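Local coordinates for pili retraction protein PilT (Thermus thermophilus, PDB 5FL3) that probably binds and hydrolyses ATP, as a secretion-type P-loop ATPase named for pilus retraction, and is seen here with ADP bound, at residues L51-V56 and R98-L103; D193-G198 and V212-D217; A223-A228 and R263-E268. One frame throughout, in Å; residues are numbered along the deposited sequence.

Contact 1 of 3, residues L51-V56 and R98-L103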
ATOM      1  N   LEU A  51     -25.827  15.503  -8.842  1.00 39.04           N
ATOM      2  CA  LEU A  51     -25.277  16.063 -10.071  1.00 41.36           C
ATOM      3  C   LEU A  51     -26.125  15.628 -11.267  1.00 42.16           C
ATOM      4  O   LEU A  51     -26.582  14.483 -11.330  1.00 43.98           O
ATOM      5  CB  LEU A  51     -23.824  15.614 -10.267  1.00 40.70           C
ATOM      6  CG  LEU A  51     -22.834  16.030  -9.184  1.00 42.66           C
ATOM      7  CD1 LEU A  51     -21.793  14.959  -8.998  1.00 42.36           C
ATOM      8  CD2 LEU A  51     -22.171  17.363  -9.506  1.00 40.73           C
ATOM      9  N   THR A  52     -26.334  16.530 -12.218  1.00 40.36           N
ATOM     10  CA  THR A  52     -27.020  16.170 -13.454  1.00 39.24           C
ATOM     11  C   THR A  52     -25.981  15.819 -14.498  1.00 42.16           C
ATOM     12  O   THR A  52     -24.814  16.217 -14.372  1.00 44.66           O
ATOM     13  CB  THR A  52     -27.906  17.321 -13.980  1.00 44.50           C
ATOM     14  OG1 THR A  52     -27.070  18.417 -14.378  1.00 40.94           O
ATOM     15  CG2 THR A  52     -28.916  17.775 -12.905  1.00 33.72           C
ATOM     16  N   PRO A  53     -26.384  15.068 -15.530  1.00 39.70           N
ATOM     17  CA  PRO A  53     -25.453  14.806 -16.628  1.00 39.35           C
ATOM     18  C   PRO A  53     -24.804  16.100 -17.129  1.00 46.95           C
ATOM     19  O   PRO A  53     -23.574  16.158 -17.336  1.00 45.39           O
ATOM     20  CB  PRO A  53     -26.343  14.188 -17.705  1.00 35.19           C
ATOM     21  CG  PRO A  53     -27.450  13.547 -16.939  1.00 36.41           C
ATOM     22  CD  PRO A  53     -27.641  14.313 -15.670  1.00 35.72           C
ATOM     23  N   LYS A  54     -25.629  17.134 -17.291  1.00 45.62           N
ATOM     24  CA  LYS A  54     -25.145  18.414 -17.786  1.00 49.16           C
ATOM     25  C   LYS A  54     -24.036  18.964 -16.886  1.00 42.67           C
ATOM     26  O   LYS A  54     -23.009  19.412 -17.384  1.00 44.84           O
ATOM     27  CB  LYS A  54     -26.294  19.418 -17.917  1.00 48.09           C
ATOM     28  CG  LYS A  54     -26.247  20.202 -19.233  1.00 58.81           C
ATOM     29  CD  LYS A  54     -27.630  20.344 -19.880  1.00 64.78           C
ATOM     30  CE  LYS A  54     -27.510  20.902 -21.302  1.00 72.79           C
ATOM     31  NZ  LYS A  54     -28.821  21.055 -22.010  1.00 72.76           N
ATOM     32  N   GLU A  55     -24.218  18.891 -15.572  1.00 43.51           N
ATOM     33  CA  GLU A  55     -23.211  19.408 -14.654  1.00 44.20           C
ATOM     34  C   GLU A  55     -21.924  18.591 -14.667  1.00 45.11           C
ATOM     35  O   GLU A  55     -20.838  19.163 -14.582  1.00 44.54           O
ATOM     36  CB  GLU A  55     -23.751  19.457 -13.239  1.00 45.09           C
ATOM     37  CG  GLU A  55     -24.714  20.576 -12.963  1.00 43.86           C
ATOM     38  CD  GLU A  55     -25.503  20.310 -11.703  1.00 51.31           C
ATOM     39  OE1 GLU A  55     -25.987  19.164 -11.564  1.00 51.22           O
ATOM     40  OE2 GLU A  55     -25.623  21.217 -10.848  1.00 64.09           O
ATOM     41  N   VAL A  56     -22.036  17.262 -14.753  1.00 45.81           N
ATOM     42  CA  VAL A  56     -20.828  16.432 -14.767  1.00 43.67           C
ATOM     43  C   VAL A  56     -20.018  16.749 -16.019  1.00 39.69           C
ATOM     44  O   VAL A  56     -18.811  16.933 -15.949  1.00 41.03           O
ATOM     45  CB  VAL A  56     -21.135  14.917 -14.701  1.00 38.11           C
ATOM     46  CG1 VAL A  56     -19.838  14.118 -14.728  1.00 31.18           C
ATOM     47  CG2 VAL A  56     -21.914  14.593 -13.448  1.00 35.43           C
ATOM     48  N   ARG A  98     -24.392   5.083 -18.591  1.00 38.56           N
ATOM     49  CA  ARG A  98     -25.801   5.357 -18.878  1.00 36.52           C
ATOM     50  C   ARG A  98     -26.004   6.675 -19.632  1.00 39.02           C
ATOM     51  O   ARG A  98     -26.860   7.500 -19.279  1.00 41.76           O
ATOM     52  CB  ARG A  98     -26.614   5.324 -17.583  1.00 36.28           C
ATOM     53  CG  ARG A  98     -26.719   3.906 -17.023  1.00 39.95           C
ATOM     54  CD  ARG A  98     -27.543   3.834 -15.767  1.00 42.25           C
ATOM     55  NE  ARG A  98     -28.803   4.547 -15.912  1.00 47.08           N
ATOM     56  CZ  ARG A  98     -29.694   4.690 -14.937  1.00 49.86           C
ATOM     57  NH1 ARG A  98     -29.460   4.149 -13.740  1.00 43.27           N
ATOM     58  NH2 ARG A  98     -30.817   5.370 -15.161  1.00 47.75           N
ATOM     59  N   GLY A  99     -25.196   6.856 -20.672  1.00 36.61           N
ATOM     60  CA  GLY A  99     -25.301   7.997 -21.560  1.00 38.39           C
ATOM     61  C   GLY A  99     -24.650   9.242 -20.998  1.00 39.56           C
ATOM     62  O   GLY A  99     -24.695  10.320 -21.599  1.00 35.02           O
ATOM     63  N   SER A 100     -24.024   9.097 -19.842  1.00 33.91           N
ATOM     64  CA  SER A 100     -23.586  10.279 -19.131  1.00 40.19           C
ATOM     65  C   SER A 100     -22.124  10.192 -18.752  1.00 38.16           C
ATOM     66  O   SER A 100     -21.599   9.089 -18.535  1.00 38.21           O
ATOM     67  CB  SER A 100     -24.448  10.478 -17.892  1.00 39.58           C
ATOM     68  OG  SER A 100     -23.927  11.533 -17.131  1.00 48.22           O
ATOM     69  N   PHE A 101     -21.463  11.344 -18.679  1.00 34.94           N
ATOM     70  CA  PHE A 101     -20.073  11.364 -18.220  1.00 36.30           C
ATOM     71  C   PHE A 101     -20.000  11.106 -16.727  1.00 36.08           C
ATOM     72  O   PHE A 101     -20.916  11.449 -15.960  1.00 34.35           O
ATOM     73  CB  PHE A 101     -19.372  12.685 -18.555  1.00 35.39           C
ATOM     74  CG  PHE A 101     -18.933  12.788 -19.990  1.00 41.43           C
ATOM     75  CD1 PHE A 101     -18.074  11.847 -20.538  1.00 45.03           C
ATOM     76  CD2 PHE A 101     -19.389  13.816 -20.803  1.00 50.95           C
ATOM     77  CE1 PHE A 101     -17.670  11.926 -21.875  1.00 46.92           C
ATOM     78  CE2 PHE A 101     -18.981  13.906 -22.140  1.00 49.74           C
ATOM     79  CZ  PHE A 101     -18.120  12.961 -22.670  1.00 47.46           C
ATOM     80  N   GLY A 102     -18.911  10.461 -16.333  1.00 35.63           N
ATOM     81  CA  GLY A 102     -18.582  10.260 -14.937  1.00 33.45           C
ATOM     82  C   GLY A 102     -17.148  10.684 -14.710  1.00 34.06           C
ATOM     83  O   GLY A 102     -16.357  10.779 -15.644  1.00 37.86           O
ATOM     84  N   LEU A 103     -16.793  10.926 -13.459  1.00 36.21           N
ATOM     85  CA  LEU A 103     -15.468  11.417 -13.157  1.00 33.27           C
ATOM     86  C   LEU A 103     -14.998  10.861 -11.826  1.00 38.64           C
ATOM     87  O   LEU A 103     -15.705  10.937 -10.814  1.00 36.79           O
ATOM     88  CB  LEU A 103     -15.474  12.941 -13.132  1.00 39.35           C
ATOM     89  CG  LEU A 103     -14.209  13.709 -13.508  1.00 46.76           C
ATOM     90  CD1 LEU A 103     -13.739  13.281 -14.873  1.00 43.76           C
ATOM     91  CD2 LEU A 103     -14.465  15.220 -13.466  1.00 47.01           C
TER
HETATM   92  O   HOH W   1     -22.901  13.956 -19.235  1.00 43.69           O
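P53 and V56, one turn apart at the start of helix 53-63, meet S100 and F101 at the start of strand 100-108. Just ahead of them T52 holds the N-cap: its OG1 accepts from E55 N, and E55 answers by accepting from T52 N at OE1 over 2.7 Å, nearly along the C-O axis. The two reciprocal N-H bonds of this capping box occupy amides that have no helical acceptor; T52 OG1 also donates to E55 OE1 from above the carboxylate plane. P53 suits the first turn, where a residue without an N-H costs no helical bond. Its CB lies 3.6 Å from S100 OG, and its carbonyl reaches the strand through a water, which donates to P53 O at 3.0 Å and accepts from F101 N at 3.0 Å. On the strand, S100 OG stands anti to the backbone N (chi1 174°) and beside its own carbonyl carbon, placing the hydroxyl where it donates to F101 O, 3.2 Å away and tilted from the carbonyl plane. Further along, V56 points at the strand. Its CG1, anti to the backbone N, lies over the F101 carbonyl and 4.1 Å from F101 CB, while the phenyl ring leads away towards L94 and R96. A compact branched side chain fits here, where G102 CA also comes within 4.1 Å of V56 CG1. L103 extends the packing to I59 and L63. The arrangement is that of a capped helix laid on an antiparallel sheet, consistent with the PAS-like N-terminal domain of PilT-type ATPases.

Contact 2 of 3, residues D193-G198 and V212-D217; sequences DSFYTG and VGEMRD
T197 N donates to S194 OG at 3.0 Å, almost dead straight at 177°, and this N-cap bond starts the helix whose first residue, F195, sends its ring against V212, G213, E214 and R216. A hydroxyl suits S194, since it replaces the missing carbonyl of a preceding turn. Backbone and side chain both border the ring: E214 O lies 3.4 Å above one face, offset toward the rim, while E214 CG sits 3.3 Å from both CE2 and CZ of F195. With chi1 at 39°, E214 carries CG between its backbone N and carbonyl carbon, and the extended chain beyond runs past the ring. R216 CD meets the ring edge, and V212 CG1 approaches F195 CD1 obliquely at 4.0 Å. An alanine in place of F195 is likely to leave a gap beside G213 and E214 and a looser loop. Strand 209-212, with G213 and E214 after it, is probably the Walker B element, and the E214 side chain is about 8 Å from the bound ADP. The loop follows strand 209-212, whose V212 pairs with L235 of strand 233-238, and leads into helix 218-230, while F195 opens helix 195-202 and also touches D170 and V188.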
ATOM      1  N   ASP A 193       6.237  -0.134 -19.215  1.00 34.81           N
ATOM      2  CA  ASP A 193       5.082  -0.968 -19.577  1.00 33.57           C
ATOM      3  C   ASP A 193       4.471  -1.778 -18.450  1.00 34.19           C
ATOM      4  O   ASP A 193       3.265  -1.944 -18.401  1.00 39.93           O
ATOM      5  CB  ASP A 193       5.458  -1.910 -20.715  1.00 35.53           C
ATOM      6  CG  ASP A 193       5.725  -1.161 -22.002  1.00 46.40           C
ATOM      7  OD1 ASP A 193       5.067  -0.116 -22.209  1.00 44.51           O
ATOM      8  OD2 ASP A 193       6.599  -1.581 -22.790  1.00 47.38           O
ATOM      9  N   SER A 194       5.289  -2.274 -17.535  1.00 42.26           N
ATOM     10  CA  SER A 194       4.788  -3.161 -16.492  1.00 38.92           C
ATOM     11  C   SER A 194       5.701  -3.156 -15.286  1.00 36.55           C
ATOM     12  O   SER A 194       6.788  -2.590 -15.337  1.00 40.68           O
ATOM     13  CB  SER A 194       4.652  -4.594 -17.018  1.00 37.86           C
ATOM     14  OG  SER A 194       5.925  -5.160 -17.310  1.00 42.17           O
ATOM     15  N   PHE A 195       5.261  -3.814 -14.216  1.00 38.20           N
ATOM     16  CA  PHE A 195       6.120  -4.084 -13.069  1.00 37.34           C
ATOM     17  C   PHE A 195       7.349  -4.852 -13.480  1.00 38.04           C
ATOM     18  O   PHE A 195       8.447  -4.572 -12.997  1.00 36.54           O
ATOM     19  CB  PHE A 195       5.378  -4.863 -11.995  1.00 32.71           C
ATOM     20  CG  PHE A 195       4.328  -4.059 -11.310  1.00 37.08           C
ATOM     21  CD1 PHE A 195       4.660  -2.859 -10.680  1.00 33.92           C
ATOM     22  CD2 PHE A 195       3.008  -4.483 -11.296  1.00 37.33           C
ATOM     23  CE1 PHE A 195       3.683  -2.100 -10.047  1.00 38.09           C
ATOM     24  CE2 PHE A 195       2.026  -3.732 -10.672  1.00 36.42           C
ATOM     25  CZ  PHE A 195       2.358  -2.540 -10.042  1.00 38.85           C
ATOM     26  N   TYR A 196       7.166  -5.813 -14.380  1.00 38.84           N
ATOM     27  CA  TYR A 196       8.278  -6.649 -14.792  1.00 40.76           C
ATOM     28  C   TYR A 196       9.306  -5.816 -15.547  1.00 41.47           C
ATOM     29  O   TYR A 196      10.488  -5.853 -15.216  1.00 40.91           O
ATOM     30  CB  TYR A 196       7.818  -7.833 -15.650  1.00 41.30           C
ATOM     31  CG  TYR A 196       8.972  -8.747 -15.978  1.00 42.16           C
ATOM     32  CD1 TYR A 196       9.431  -9.675 -15.049  1.00 42.37           C
ATOM     33  CD2 TYR A 196       9.635  -8.656 -17.195  1.00 42.85           C
ATOM     34  CE1 TYR A 196      10.515 -10.493 -15.330  1.00 42.12           C
ATOM     35  CE2 TYR A 196      10.720  -9.480 -17.490  1.00 42.36           C
ATOM     36  CZ  TYR A 196      11.152 -10.394 -16.556  1.00 43.31           C
ATOM     37  OH  TYR A 196      12.226 -11.207 -16.842  1.00 42.48           O
ATOM     38  N   THR A 197       8.847  -5.065 -16.547  1.00 44.58           N
ATOM     39  CA  THR A 197       9.711  -4.183 -17.338  1.00 41.07           C
ATOM     40  C   THR A 197      10.480  -3.223 -16.445  1.00 38.36           C
ATOM     41  O   THR A 197      11.687  -3.011 -16.596  1.00 31.61           O
ATOM     42  CB  THR A 197       8.889  -3.372 -18.342  1.00 41.25           C
ATOM     43  OG1 THR A 197       8.316  -4.273 -19.292  1.00 47.59           O
ATOM     44  CG2 THR A 197       9.765  -2.412 -19.087  1.00 47.61           C
ATOM     45  N   GLY A 198       9.755  -2.640 -15.507  1.00 37.28           N
ATOM     46  CA  GLY A 198      10.360  -1.706 -14.591  1.00 36.53           C
ATOM     47  C   GLY A 198      11.386  -2.395 -13.716  1.00 33.11           C
ATOM     48  O   GLY A 198      12.479  -1.866 -13.531  1.00 31.88           O
ATOM     49  N   VAL A 212       8.768  -2.370  -5.890  1.00 33.52           N
ATOM     50  CA  VAL A 212       7.835  -2.896  -6.867  1.00 34.64           C
ATOM     51  C   VAL A 212       6.455  -2.883  -6.245  1.00 36.32           C
ATOM     52  O   VAL A 212       6.194  -3.696  -5.361  1.00 34.25           O
ATOM     53  CB  VAL A 212       8.169  -4.341  -7.258  1.00 34.73           C
ATOM     54  CG1 VAL A 212       7.499  -4.694  -8.566  1.00 30.31           C
ATOM     55  CG2 VAL A 212       9.664  -4.543  -7.326  1.00 31.34           C
ATOM     56  N   GLY A 213       5.586  -1.978  -6.704  1.00 37.63           N
ATOM     57  CA  GLY A 213       4.281  -1.743  -6.087  1.00 33.33           C
ATOM     58  C   GLY A 213       3.482  -2.992  -5.748  1.00 39.53           C
ATOM     59  O   GLY A 213       2.869  -3.079  -4.686  1.00 38.24           O
ATOM     60  N   GLU A 214       3.488  -3.965  -6.654  1.00 41.36           N
ATOM     61  CA  GLU A 214       2.873  -5.258  -6.382  1.00 39.06           C
ATOM     62  C   GLU A 214       3.430  -6.322  -7.305  1.00 37.92           C
ATOM     63  O   GLU A 214       3.998  -6.005  -8.345  1.00 37.58           O
ATOM     64  CB  GLU A 214       1.354  -5.179  -6.509  1.00 41.18           C
ATOM     65  CG  GLU A 214       0.883  -4.333  -7.635  1.00 47.97           C
ATOM     66  CD  GLU A 214      -0.593  -3.982  -7.554  1.00 52.82           C
ATOM     67  OE1 GLU A 214      -1.417  -4.906  -7.384  1.00 49.59           O
ATOM     68  OE2 GLU A 214      -0.912  -2.776  -7.688  1.00 54.67           O
ATOM     69  N   MET A 215       3.294  -7.579  -6.880  1.00 44.28           N
ATOM     70  CA  MET A 215       3.793  -8.744  -7.613  1.00 46.01           C
ATOM     71  C   MET A 215       2.627  -9.652  -8.002  1.00 47.57           C
ATOM     72  O   MET A 215       1.931 -10.185  -7.145  1.00 54.46           O
ATOM     73  CB  MET A 215       4.800  -9.525  -6.774  1.00 40.63           C
ATOM     74  CG  MET A 215       5.932  -8.683  -6.214  1.00 42.88           C
ATOM     75  SD  MET A 215       6.985  -9.570  -5.020  1.00 47.02           S
ATOM     76  CE  MET A 215       5.747 -10.418  -4.027  1.00 42.23           C
ATOM     77  N   ARG A 216       2.412  -9.835  -9.292  1.00 47.73           N
ATOM     78  CA  ARG A 216       1.218 -10.534  -9.762  1.00 58.06           C
ATOM     79  C   ARG A 216       1.616 -11.797 -10.541  1.00 54.97           C
ATOM     80  O   ARG A 216       0.914 -12.797 -10.553  1.00 57.57           O
ATOM     81  CB  ARG A 216       0.365  -9.576 -10.612  1.00 54.85           C
ATOM     82  CG  ARG A 216       0.439  -8.113 -10.107  1.00 56.20           C
ATOM     83  CD  ARG A 216      -0.241  -7.086 -11.025  1.00 55.86           C
ATOM     84  NE  ARG A 216      -1.687  -7.053 -10.831  1.00 62.78           N
ATOM     85  CZ  ARG A 216      -2.575  -7.284 -11.797  1.00 69.45           C
ATOM     86  NH1 ARG A 216      -2.151  -7.551 -13.032  1.00 73.64           N
ATOM     87  NH2 ARG A 216      -3.885  -7.246 -11.533  1.00 53.15           N
ATOM     88  N   ASP A 217       2.783 -11.728 -11.161  1.00 54.57           N
ATOM     89  CA  ASP A 217       3.381 -12.825 -11.898  1.00 52.69           C
ATOM     90  C   ASP A 217       4.224 -13.731 -11.028  1.00 49.61           C
ATOM     91  O   ASP A 217       4.693 -13.323  -9.974  1.00 53.18           O
ATOM     92  CB  ASP A 217       4.278 -12.266 -12.997  1.00 48.23           C
ATOM     93  CG  ASP A 217       3.500 -11.635 -14.086  1.00 54.52           C
ATOM     94  OD1 ASP A 217       2.484 -12.235 -14.476  1.00 61.61           O
ATOM     95  OD2 ASP A 217       3.893 -10.546 -14.559  1.00 64.17           O
TER

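Contact 3 of 3, residues A223-A228 and R263-E268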
ATOM      1  N   ALA A 223      11.724 -12.449  -9.971  1.00 35.83           N
ATOM      2  CA  ALA A 223      12.659 -11.385 -10.300  1.00 33.52           C
ATOM      3  C   ALA A 223      12.940 -10.581  -9.057  1.00 36.29           C
ATOM      4  O   ALA A 223      14.092 -10.239  -8.772  1.00 37.99           O
ATOM      5  CB  ALA A 223      12.111 -10.493 -11.405  1.00 29.34           C
ATOM      6  N   ALA A 224      11.878 -10.295  -8.308  1.00 35.50           N
ATOM      7  CA  ALA A 224      12.004  -9.526  -7.083  1.00 32.07           C
ATOM      8  C   ALA A 224      12.841 -10.279  -6.046  1.00 30.55           C
ATOM      9  O   ALA A 224      13.656  -9.679  -5.359  1.00 30.25           O
ATOM     10  CB  ALA A 224      10.649  -9.190  -6.539  1.00 28.50           C
ATOM     11  N   LEU A 225      12.643 -11.589  -5.938  1.00 32.15           N
ATOM     12  CA  LEU A 225      13.400 -12.383  -4.974  1.00 32.12           C
ATOM     13  C   LEU A 225      14.872 -12.357  -5.321  1.00 35.86           C
ATOM     14  O   LEU A 225      15.724 -12.135  -4.441  1.00 30.60           O
ATOM     15  CB  LEU A 225      12.905 -13.821  -4.931  1.00 30.10           C
ATOM     16  CG  LEU A 225      11.576 -14.044  -4.210  1.00 31.00           C
ATOM     17  CD1 LEU A 225      10.958 -15.332  -4.686  1.00 32.99           C
ATOM     18  CD2 LEU A 225      11.768 -14.098  -2.721  1.00 29.68           C
ATOM     19  N   MET A 226      15.153 -12.582  -6.610  1.00 35.04           N
ATOM     20  CA  MET A 226      16.515 -12.583  -7.141  1.00 35.71           C
ATOM     21  C   MET A 226      17.220 -11.239  -6.894  1.00 39.56           C
ATOM     22  O   MET A 226      18.351 -11.186  -6.388  1.00 37.15           O
ATOM     23  CB  MET A 226      16.490 -12.902  -8.635  1.00 36.95           C
ATOM     24  CG  MET A 226      16.044 -14.337  -8.977  1.00 40.07           C
ATOM     25  SD  MET A 226      17.084 -15.604  -8.183  1.00 48.83           S
ATOM     26  CE  MET A 226      18.685 -15.234  -8.913  1.00 48.75           C
ATOM     27  N   ALA A 227      16.526 -10.159  -7.249  1.00 34.51           N
ATOM     28  CA  ALA A 227      16.993  -8.813  -6.989  1.00 34.33           C
ATOM     29  C   ALA A 227      17.387  -8.662  -5.511  1.00 37.44           C
ATOM     30  O   ALA A 227      18.432  -8.085  -5.192  1.00 39.37           O
ATOM     31  CB  ALA A 227      15.922  -7.811  -7.383  1.00 31.55           C
ATOM     32  N   ALA A 228      16.566  -9.209  -4.618  1.00 35.41           N
ATOM     33  CA  ALA A 228      16.853  -9.181  -3.176  1.00 39.07           C
ATOM     34  C   ALA A 228      18.052 -10.058  -2.821  1.00 38.08           C
ATOM     35  O   ALA A 228      18.818  -9.754  -1.926  1.00 38.29           O
ATOM     36  CB  ALA A 228      15.629  -9.632  -2.376  1.00 32.03           C
ATOM     37  N   ARG A 263      11.741 -21.973  -1.461  1.00 48.40           N
ATOM     38  CA  ARG A 263      11.949 -21.807  -0.017  1.00 44.37           C
ATOM     39  C   ARG A 263      13.351 -21.342   0.294  1.00 47.56           C
ATOM     40  O   ARG A 263      13.551 -20.434   1.105  1.00 42.70           O
ATOM     41  CB  ARG A 263      11.694 -23.099   0.739  1.00 50.53           C
ATOM     42  CG  ARG A 263      10.281 -23.563   0.691  1.00 54.63           C
ATOM     43  CD  ARG A 263       9.994 -24.487   1.842  1.00 51.86           C
ATOM     44  NE  ARG A 263       8.608 -24.905   1.778  1.00 55.06           N
ATOM     45  CZ  ARG A 263       7.651 -24.401   2.546  1.00 57.53           C
ATOM     46  NH1 ARG A 263       7.961 -23.473   3.447  1.00 47.79           N
ATOM     47  NH2 ARG A 263       6.396 -24.834   2.415  1.00 59.01           N
ATOM     48  N   VAL A 264      14.328 -21.988  -0.338  1.00 51.90           N
ATOM     49  CA  VAL A 264      15.721 -21.601  -0.158  1.00 51.93           C
ATOM     50  C   VAL A 264      15.873 -20.136  -0.528  1.00 42.52           C
ATOM     51  O   VAL A 264      16.380 -19.337   0.257  1.00 46.54           O
ATOM     52  CB  VAL A 264      16.681 -22.473  -0.998  1.00 54.30           C
ATOM     53  CG1 VAL A 264      18.064 -21.839  -1.053  1.00 52.85           C
ATOM     54  CG2 VAL A 264      16.757 -23.893  -0.421  1.00 49.13           C
ATOM     55  N   LEU A 265      15.379 -19.784  -1.706  1.00 43.79           N
ATOM     56  CA  LEU A 265      15.429 -18.406  -2.174  1.00 44.40           C
ATOM     57  C   LEU A 265      14.672 -17.480  -1.228  1.00 42.63           C
ATOM     58  O   LEU A 265      15.183 -16.425  -0.843  1.00 39.98           O
ATOM     59  CB  LEU A 265      14.869 -18.303  -3.592  1.00 38.77           C
ATOM     60  CG  LEU A 265      14.909 -16.936  -4.267  1.00 43.96           C
ATOM     61  CD1 LEU A 265      16.324 -16.375  -4.348  1.00 39.90           C
ATOM     62  CD2 LEU A 265      14.294 -17.026  -5.652  1.00 44.48           C
ATOM     63  N   LEU A 266      13.465 -17.877  -0.837  1.00 38.93           N
ATOM     64  CA  LEU A 266      12.676 -17.028   0.040  1.00 38.12           C
ATOM     65  C   LEU A 266      13.344 -16.854   1.411  1.00 43.82           C
ATOM     66  O   LEU A 266      13.497 -15.726   1.893  1.00 42.28           O
ATOM     67  CB  LEU A 266      11.264 -17.580   0.193  1.00 40.33           C
ATOM     68  CG  LEU A 266      10.298 -16.766   1.068  1.00 39.85           C
ATOM     69  CD1 LEU A 266      10.244 -15.301   0.671  1.00 32.91           C
ATOM     70  CD2 LEU A 266       8.924 -17.379   1.001  1.00 35.14           C
ATOM     71  N   ALA A 267      13.781 -17.958   2.014  1.00 45.09           N
ATOM     72  CA  ALA A 267      14.369 -17.904   3.351  1.00 45.47           C
ATOM     73  C   ALA A 267      15.611 -17.010   3.429  1.00 46.20           C
ATOM     74  O   ALA A 267      15.787 -16.278   4.410  1.00 46.72           O
ATOM     75  CB  ALA A 267      14.707 -19.304   3.837  1.00 49.22           C
ATOM     76  N   GLU A 268      16.469 -17.044   2.413  1.00 42.31           N
ATOM     77  CA  GLU A 268      17.733 -16.327   2.558  1.00 46.75           C
ATOM     78  C   GLU A 268      17.594 -14.823   2.263  1.00 49.91           C
ATOM     79  O   GLU A 268      18.279 -14.004   2.886  1.00 50.16           O
ATOM     80  CB  GLU A 268      18.824 -16.964   1.687  1.00 50.19           C
ATOM     81  CG  GLU A 268      18.704 -16.786   0.175  1.00 53.32           C
ATOM     82  CD  GLU A 268      19.858 -17.472  -0.583  1.00 61.57           C
ATOM     83  OE1 GLU A 268      21.036 -17.377  -0.140  1.00 59.32           O
ATOM     84  OE2 GLU A 268      19.584 -18.121  -1.620  1.00 62.15           O
TER
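No ring, amide or carboxylate enters the interface where L225 and M226 meet L265 and L266, so there are no flat faces to stack; methyl groups and a thioether sulfur make the contact. L225 CB is 3.6 Å from L265 CD2, and the same methyl lies 3.9 Å from L225 CD1, so the L265 branch rests against both the root and one tip of L225. The two side chains cross at a slant. The CB of L265 points toward the other helix, and its CG, anti to the backbone N (chi1 -177°), carries CD2 to L225 CB. The second branch of L225, CD2, turns to L266 and meets its CD1 at 3.9 Å. Here two helices of the P-loop ATPase domain pack across each other: their short segments approach to 9.7 Å and cross at 51°, and leucine side chains, long and apolar, span the distance between the axes. The first of them, helix 218-230, belongs to a beta-alpha-beta crossover between the parallel strands 209-212 and 233-238. M226 begins by pointing away from helix 259-269, yet a bend at chi2 (-57°) brings its SD to 4.0 Å from L265 CD1, and the M226 and L265 side chains cross at about a right angle. A flexible, unbranched chain suits this more exposed border, since it can fold over the leucine. The small residues A224 and A227 allow L199 and L203 to come close to helix 218-230, and L266 also touches I250 of helix 243-251. A polar link lies just beyond the leucines, where E268 OE2 accepts from Q229 NE2.

Overall arrangement
Contact 1 stands apart, in the antiparallel-sheet domain, its centre about 34 Å from that of contact 2 and about 49 Å from that of contact 3. Contacts 2 and 3 share the ATPase domain and touch: M215 SD packs on A224 CB at 4.0 Å, and the ring of Y196 reaches A223. The loop 212-217 leads into the helix carrying 223-228. Contact 1 is largely buried, the others partly so. Their chemistry follows their place: a helix start meets the start of an inner strand through apolar packing and a bridging water in contact 1, an aromatic ring packs on a loop near the nucleotide in contact 2, and contact 3 joins two helices by aliphatic packing.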